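Local coordinates for protein probable serine protease HTRA3 (Homo sapiens, PDB 2P3W) that is a probable serine protease whose PDZ domain binds hydrophobic C-terminal peptides, here a phage-derived ligand sequence, at residues S71-A76 / L83-R88. Numbering follows the deposited sequence.
Sequences SELQEA and LLLEVR
Glu72 OE1 accepts hydrogen bonds from the backbone N-H groups of both Val68 and Asp69, tying down the start of helix 70-79, which sets Leu73 and Ala76 against Leu83 and Leu85 of strand 83-89. Side chain to side chain, the contact is made of methyl groups. Leu73 holds CG anti to its backbone N (chi1 -178°), which carries the isobutyl group off the flank of the helix and brings CD1 to the strand. There this single methyl meets two leucines, with Leu83 CD1 and Leu85 CD2 each 4.3 Å from it. One turn on, Ala76 points its CB at the strand and lies 4.2 Å from Leu83 CD2. That same methyl of Leu83 comes nearer still to the helix backbone, 3.7 Å from the carbonyl oxygen Ala76 O, a packing contact and not a bond. In this PDZ domain the helix packs against the curled antiparallel sheet, and with strand 10-14, where Leu73 touches Ile10 and Met12, it borders the peptide groove characteristic of the fold; Gln74, also on Met12, has OE1 hydrogen-bonded to Arg110 NE of the second subunit, within the ligand sequence at its C-terminus. The axes of 71-76 and 83-88 run roughly antiparallel (152°), 11.2 Å apart at closest approach, and leucine side chains of both segments reach into the space between them. Farther along the strand, clear of the helix, Arg88 NH2 donates to Glu86 OE2 in a salt bridge of 3.0 Å, reaching the oxygen on its anti side with the N-H bent to 148°.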
# COMPACT_ATOMS: atom_id res chain seq x y z
N SER A 71 -2.55 -10.29 12.34
CA SER A 71 -3.78 -9.76 12.95
C SER A 71 -3.50 -8.98 14.24
O SER A 71 -4.25 -8.03 14.58
CB SER A 71 -4.76 -10.90 13.24
OG SER A 71 -4.24 -11.81 14.21
N GLU A 72 -2.45 -9.36 14.96
CA GLU A 72 -2.09 -8.69 16.20
C GLU A 72 -1.55 -7.30 15.90
O GLU A 72 -1.82 -6.36 16.64
CB GLU A 72 -1.04 -9.48 16.98
CG GLU A 72 -1.54 -10.84 17.46
CD GLU A 72 -0.44 -11.74 17.97
OE1 GLU A 72 0.72 -11.61 17.55
OE2 GLU A 72 -0.76 -12.63 18.78
N LEU A 73 -0.79 -7.16 14.81
CA LEU A 73 -0.25 -5.83 14.47
C LEU A 73 -1.39 -4.94 13.93
O LEU A 73 -1.48 -3.74 14.25
CB LEU A 73 0.88 -5.94 13.46
CG LEU A 73 1.52 -4.60 13.07
CD1 LEU A 73 2.07 -3.80 14.30
CD2 LEU A 73 2.62 -4.90 12.06
N GLN A 74 -2.25 -5.51 13.11
CA GLN A 74 -3.46 -4.79 12.68
C GLN A 74 -4.22 -4.22 13.90
O GLN A 74 -4.62 -3.05 13.90
CB GLN A 74 -4.37 -5.73 11.88
CG GLN A 74 -5.47 -4.98 11.17
CD GLN A 74 -6.44 -5.89 10.45
OE1 GLN A 74 -6.12 -7.05 10.14
NE2 GLN A 74 -7.64 -5.38 10.18
N GLU A 75 -4.40 -5.03 14.94
CA GLU A 75 -5.14 -4.58 16.12
C GLU A 75 -4.37 -3.46 16.85
O GLU A 75 -4.97 -2.49 17.32
CB GLU A 75 -5.41 -5.76 17.07
CG GLU A 75 -6.04 -5.42 18.42
CD GLU A 75 -7.53 -5.16 18.37
OE1 GLU A 75 -8.05 -4.77 17.30
OE2 GLU A 75 -8.19 -5.37 19.43
N ALA A 76 -3.06 -3.60 16.95
CA ALA A 76 -2.24 -2.52 17.57
C ALA A 76 -2.32 -1.20 16.82
O ALA A 76 -2.46 -0.14 17.43
CB ALA A 76 -0.82 -2.96 17.72
N LEU A 83 3.32 3.42 18.36
CA LEU A 83 3.74 2.03 18.51
C LEU A 83 5.27 1.98 18.64
O LEU A 83 5.99 2.41 17.72
CB LEU A 83 3.32 1.23 17.28
CG LEU A 83 1.82 1.20 16.90
CD1 LEU A 83 1.62 0.19 15.76
CD2 LEU A 83 1.01 0.84 18.06
N LEU A 84 5.74 1.43 19.76
CA LEU A 84 7.16 1.13 19.94
C LEU A 84 7.42 -0.25 19.34
O LEU A 84 7.08 -1.26 19.93
CB LEU A 84 7.53 1.22 21.42
CG LEU A 84 7.35 2.60 22.08
CD1 LEU A 84 7.44 2.50 23.58
CD2 LEU A 84 8.38 3.59 21.57
N LEU A 85 8.03 -0.26 18.16
CA LEU A 85 8.19 -1.48 17.37
C LEU A 85 9.62 -1.96 17.46
O LEU A 85 10.53 -1.21 17.13
CB LEU A 85 7.80 -1.25 15.91
CG LEU A 85 6.33 -0.85 15.64
CD1 LEU A 85 6.05 -0.64 14.18
CD2 LEU A 85 5.39 -1.89 16.22
N GLU A 86 9.80 -3.21 17.89
CA GLU A 86 11.09 -3.89 17.96
C GLU A 86 11.27 -4.64 16.65
O GLU A 86 10.42 -5.44 16.26
CB GLU A 86 11.07 -4.88 19.12
CG GLU A 86 12.39 -5.58 19.53
CD GLU A 86 12.26 -6.32 20.88
OE1 GLU A 86 11.84 -5.71 21.90
OE2 GLU A 86 12.54 -7.54 20.93
N VAL A 87 12.38 -4.37 15.98
CA VAL A 87 12.63 -4.89 14.65
C VAL A 87 13.97 -5.62 14.60
O VAL A 87 14.96 -5.21 15.20
CB VAL A 87 12.64 -3.73 13.62
CG1 VAL A 87 13.42 -4.08 12.35
CG2 VAL A 87 11.21 -3.23 13.32
N ARG A 88 13.98 -6.74 13.89
CA ARG A 88 15.20 -7.46 13.54
C ARG A 88 15.54 -7.12 12.10
O ARG A 88 14.72 -7.37 11.20
CB ARG A 88 14.98 -8.96 13.64
CG ARG A 88 14.52 -9.45 14.98
CD ARG A 88 15.62 -9.40 16.00
NE ARG A 88 15.11 -9.79 17.30
CZ ARG A 88 14.73 -8.96 18.28
NH1 ARG A 88 14.82 -7.64 18.13
NH2 ARG A 88 14.27 -9.47 19.43